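Local coordinates for protein diaminopimelate decarboxylase (Helicobacter pylori, PDB 2QGH) that catalyses the pyridoxal-phosphate-dependent decarboxylation of meso-diaminopimelate to L-lysine, the last step of bacterial lysine biosynthesis, at residues V285-L296 / P366-A377. Residues are numbered along the deposited sequence; the frame is centred on the assembly and turned at random.
Sequences VAESGELITQVL and PGDKIAIEKVGA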
loop_
_atom_site.group_PDB
_atom_site.type_symbol
_atom_site.label_atom_id
_atom_site.label_comp_id
_atom_site.label_asym_id
_atom_site.label_seq_id
_atom_site.Cartn_x
_atom_site.Cartn_y
_atom_site.Cartn_z
ATOM N N VAL A 285 -0.692 -13.532 -14.830
ATOM C CA VAL A 285 -1.944 -13.327 -14.113
ATOM C C VAL A 285 -2.728 -12.038 -14.322
ATOM O O VAL A 285 -3.918 -11.994 -14.020
ATOM C CB VAL A 285 -1.724 -13.470 -12.580
ATOM C CG1 VAL A 285 -1.302 -14.874 -12.240
ATOM C CG2 VAL A 285 -0.667 -12.476 -12.111
ATOM N N ALA A 286 -2.084 -10.990 -14.816
ATOM C CA ALA A 286 -2.783 -9.725 -15.002
ATOM C C ALA A 286 -4.214 -9.863 -15.545
ATOM O O ALA A 286 -5.189 -9.656 -14.814
ATOM C CB ALA A 286 -1.972 -8.806 -15.902
ATOM N N GLU A 287 -4.334 -10.227 -16.818
ATOM C CA GLU A 287 -5.627 -10.344 -17.479
ATOM C C GLU A 287 -6.691 -11.219 -16.807
ATOM O O GLU A 287 -7.877 -10.880 -16.845
ATOM C CB GLU A 287 -5.423 -10.800 -18.933
ATOM C CG GLU A 287 -6.726 -11.110 -19.679
ATOM C CD GLU A 287 -6.514 -11.542 -21.134
ATOM O OE1 GLU A 287 -5.639 -12.403 -21.385
ATOM O OE2 GLU A 287 -7.236 -11.030 -22.025
ATOM N N SER A 288 -6.286 -12.324 -16.188
ATOM C CA SER A 288 -7.244 -13.238 -15.556
ATOM C C SER A 288 -7.997 -12.670 -14.359
ATOM O O SER A 288 -9.026 -13.209 -13.953
ATOM C CB SER A 288 -6.540 -14.525 -15.105
ATOM O OG SER A 288 -5.924 -14.367 -13.835
ATOM N N GLY A 289 -7.479 -11.593 -13.787
ATOM C CA GLY A 289 -8.120 -11.015 -12.622
ATOM C C GLY A 289 -8.826 -9.697 -12.847
ATOM O O GLY A 289 -8.337 -8.820 -13.559
ATOM N N GLU A 290 -9.995 -9.567 -12.234
ATOM C CA GLU A 290 -10.769 -8.348 -12.343
ATOM C C GLU A 290 -11.367 -7.936 -11.008
ATOM O O GLU A 290 -11.740 -8.778 -10.190
ATOM C CB GLU A 290 -11.854 -8.513 -13.403
ATOM C CG GLU A 290 -11.254 -8.507 -14.794
ATOM C CD GLU A 290 -12.282 -8.489 -15.898
ATOM O OE1 GLU A 290 -11.911 -8.121 -17.037
ATOM O OE2 GLU A 290 -13.450 -8.849 -15.630
ATOM N N LEU A 291 -11.420 -6.629 -10.789
ATOM C CA LEU A 291 -11.961 -6.071 -9.562
ATOM C C LEU A 291 -13.411 -5.618 -9.771
ATOM O O LEU A 291 -13.677 -4.564 -10.357
ATOM C CB LEU A 291 -11.088 -4.898 -9.100
ATOM C CG LEU A 291 -11.437 -4.171 -7.801
ATOM C CD1 LEU A 291 -11.813 -5.161 -6.705
ATOM C CD2 LEU A 291 -10.244 -3.327 -7.388
ATOM N N ILE A 292 -14.336 -6.443 -9.293
ATOM C CA ILE A 292 -15.759 -6.164 -9.404
ATOM C C ILE A 292 -16.161 -5.333 -8.195
ATOM O O ILE A 292 -16.001 -5.758 -7.047
ATOM C CB ILE A 292 -16.593 -7.475 -9.414
ATOM C CG1 ILE A 292 -15.983 -8.488 -10.394
ATOM C CG2 ILE A 292 -18.040 -7.164 -9.782
ATOM C CD1 ILE A 292 -15.805 -7.968 -11.799
ATOM N N THR A 293 -16.694 -4.152 -8.468
ATOM C CA THR A 293 -17.098 -3.225 -7.434
ATOM C C THR A 293 -18.449 -2.612 -7.797
ATOM O O THR A 293 -18.757 -2.401 -8.976
ATOM C CB THR A 293 -16.050 -2.121 -7.297
ATOM O OG1 THR A 293 -16.488 -1.148 -6.349
ATOM C CG2 THR A 293 -15.815 -1.461 -8.635
ATOM N N GLN A 294 -19.245 -2.320 -6.774
ATOM C CA GLN A 294 -20.577 -1.751 -6.959
ATOM C C GLN A 294 -20.592 -0.234 -6.832
ATOM O O GLN A 294 -19.782 0.344 -6.113
ATOM C CB GLN A 294 -21.532 -2.369 -5.931
ATOM C CG GLN A 294 -22.881 -1.695 -5.837
ATOM C CD GLN A 294 -23.794 -2.363 -4.829
ATOM O OE1 GLN A 294 -24.874 -1.862 -4.533
ATOM N NE2 GLN A 294 -23.367 -3.505 -4.300
ATOM N N VAL A 295 -21.519 0.408 -7.534
ATOM C CA VAL A 295 -21.641 1.864 -7.481
ATOM C C VAL A 295 -22.454 2.263 -6.253
ATOM O O VAL A 295 -23.530 1.728 -6.024
ATOM C CB VAL A 295 -22.363 2.413 -8.724
ATOM C CG1 VAL A 295 -22.499 3.934 -8.621
ATOM C CG2 VAL A 295 -21.607 2.025 -9.976
ATOM N N LEU A 296 -21.945 3.203 -5.466
ATOM C CA LEU A 296 -22.670 3.645 -4.278
ATOM C C LEU A 296 -23.424 4.943 -4.537
ATOM O O LEU A 296 -24.620 5.035 -4.259
ATOM C CB LEU A 296 -21.710 3.824 -3.103
ATOM C CG LEU A 296 -20.942 2.559 -2.703
ATOM C CD1 LEU A 296 -19.967 2.892 -1.585
ATOM C CD2 LEU A 296 -21.924 1.460 -2.273
ATOM N N PRO A 366 -26.999 3.722 -8.054
ATOM C CA PRO A 366 -26.619 2.905 -6.899
ATOM C C PRO A 366 -26.961 1.445 -7.134
ATOM O O PRO A 366 -28.111 1.102 -7.409
ATOM C CB PRO A 366 -27.436 3.518 -5.769
ATOM C CG PRO A 366 -27.480 4.968 -6.153
ATOM C CD PRO A 366 -27.793 4.891 -7.630
ATOM N N GLY A 367 -25.956 0.588 -7.040
ATOM C CA GLY A 367 -26.183 -0.824 -7.255
ATOM C C GLY A 367 -25.581 -1.347 -8.544
ATOM O O GLY A 367 -25.327 -2.544 -8.658
ATOM N N ASP A 368 -25.352 -0.473 -9.521
ATOM C CA ASP A 368 -24.773 -0.929 -10.781
ATOM C C ASP A 368 -23.375 -1.487 -10.534
ATOM O O ASP A 368 -22.632 -0.984 -9.687
ATOM C CB ASP A 368 -24.703 0.206 -11.813
ATOM C CG ASP A 368 -26.057 0.537 -12.418
ATOM O OD1 ASP A 368 -26.868 -0.390 -12.621
ATOM O OD2 ASP A 368 -26.302 1.728 -12.709
ATOM N N LYS A 369 -23.024 -2.526 -11.280
ATOM C CA LYS A 369 -21.727 -3.162 -11.131
ATOM C C LYS A 369 -20.768 -2.866 -12.284
ATOM O O LYS A 369 -21.172 -2.792 -13.445
ATOM C CB LYS A 369 -21.920 -4.671 -11.004
ATOM C CG LYS A 369 -22.955 -5.066 -9.961
ATOM C CD LYS A 369 -22.539 -4.636 -8.560
ATOM C CE LYS A 369 -23.633 -4.938 -7.553
ATOM N NZ LYS A 369 -23.942 -6.391 -7.465
ATOM N N ILE A 370 -19.496 -2.679 -11.947
ATOM C CA ILE A 370 -18.469 -2.429 -12.946
ATOM C C ILE A 370 -17.253 -3.280 -12.593
ATOM O O ILE A 370 -17.099 -3.723 -11.456
ATOM C CB ILE A 370 -18.039 -0.938 -12.987
ATOM C CG1 ILE A 370 -17.046 -0.642 -11.864
ATOM C CG2 ILE A 370 -19.260 -0.042 -12.860
ATOM C CD1 ILE A 370 -16.480 0.747 -11.918
ATOM N N ALA A 371 -16.397 -3.518 -13.575
ATOM C CA ALA A 371 -15.195 -4.301 -13.344
ATOM C C ALA A 371 -13.978 -3.521 -13.807
ATOM O O ALA A 371 -13.977 -2.959 -14.896
ATOM C CB ALA A 371 -15.278 -5.627 -14.083
ATOM N N ILE A 372 -12.960 -3.459 -12.955
ATOM C CA ILE A 372 -11.712 -2.786 -13.288
ATOM C C ILE A 372 -10.884 -3.923 -13.843
ATOM O O ILE A 372 -10.653 -4.915 -13.154
ATOM C CB ILE A 372 -11.029 -2.203 -12.043
ATOM C CG1 ILE A 372 -11.941 -1.145 -11.406
ATOM C CG2 ILE A 372 -9.691 -1.596 -12.419
ATOM C CD1 ILE A 372 -11.369 -0.511 -10.144
ATOM N N GLU A 373 -10.439 -3.774 -15.086
ATOM C CA GLU A 373 -9.695 -4.823 -15.786
ATOM C C GLU A 373 -8.194 -5.018 -15.541
ATOM O O GLU A 373 -7.491 -4.118 -15.085
ATOM C CB GLU A 373 -9.947 -4.669 -17.294
ATOM C CG GLU A 373 -11.296 -5.235 -17.757
ATOM C CD GLU A 373 -11.674 -4.829 -19.181
ATOM O OE1 GLU A 373 -10.784 -4.789 -20.058
ATOM O OE2 GLU A 373 -12.870 -4.568 -19.425
ATOM N N LYS A 374 -7.729 -6.224 -15.860
ATOM C CA LYS A 374 -6.322 -6.611 -15.736
ATOM C C LYS A 374 -5.683 -6.260 -14.399
ATOM O O LYS A 374 -4.573 -5.716 -14.355
ATOM C CB LYS A 374 -5.502 -5.974 -16.867
ATOM C CG LYS A 374 -6.052 -6.227 -18.254
ATOM C CD LYS A 374 -5.138 -5.652 -19.317
ATOM C CE LYS A 374 -5.786 -5.728 -20.696
ATOM N NZ LYS A 374 -6.158 -7.120 -21.032
ATOM N N VAL A 375 -6.381 -6.591 -13.316
ATOM C CA VAL A 375 -5.914 -6.320 -11.962
ATOM C C VAL A 375 -5.447 -7.594 -11.261
ATOM O O VAL A 375 -5.356 -7.631 -10.030
ATOM C CB VAL A 375 -7.028 -5.688 -11.106
ATOM C CG1 VAL A 375 -7.485 -4.394 -11.725
ATOM C CG2 VAL A 375 -8.190 -6.659 -10.975
ATOM N N GLY A 376 -5.154 -8.631 -12.047
ATOM C CA GLY A 376 -4.704 -9.893 -11.483
ATOM C C GLY A 376 -3.259 -9.878 -11.011
ATOM O O GLY A 376 -2.826 -10.749 -10.257
ATOM N N ALA A 377 -2.502 -8.877 -11.441
ATOM C CA ALA A 377 -1.106 -8.782 -11.043
ATOM C C ALA A 377 -0.888 -7.528 -10.229
ATOM O O ALA A 377 -1.345 -6.450 -10.606
ATOM C CB ALA A 377 -0.216 -8.760 -12.266
HETATM O O HOH W 1 -9.034 -8.699 -17.244
#
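Leu291 and Ile372 exchange both of their backbone N-H...O bonds, and Thr293 and Ile370 repeat the exchange two residues on, so strands 289-296 and 369-372 pair antiparallel in the mixed sheet of the C-terminal domain of this fold type III decarboxylase, beside the pyridoxal-binding barrel. The pairing shows how a strand meets its polar demands beyond the regular register. At one end Val295 N gives to Asp368 O at 2.8 Å, and Gly367 N returns a bond to Val295 O. Past Ile372 the partner chain turns out of the strand, yet Gly289 O still accepts from Val375 N, which stands 41° out of the carbonyl plane. Ala286 O takes two donors, Gly289 N closing its turn and Gly376 N arriving at 3.0 Å on a lone pair.

Between the chains, one water donates to Glu290 OE1 at 2.9 Å and accepts from Lys374 N. Glu290 and Glu373 run side by side with Glu290 OE1 4.4 Å from Glu373 OE2; Arg329, salt-bridged to Glu290 OE2, probably eases the repulsion. Gln294, with CG anti to its backbone N (chi1 169°), stretches across the bent Lys369 chain, its NE2 bonded to Thr33, while the Lys369 ammonium makes a cation-pi contact with Phe28. Thr293 OG1 bonds to Asp310, leaving its methyl against Ile370 CG1. Gly376 O accepts from Asn68 ND2; the next side chain, Ala377, lies about 6 Å from the pyridoxal phosphate, and Tyr378 after it belongs to the cofactor pocket. On the Ile292 and Ala371 face, Ile292 CD1 presses tightly on Ala371 CB at 3.3 Å.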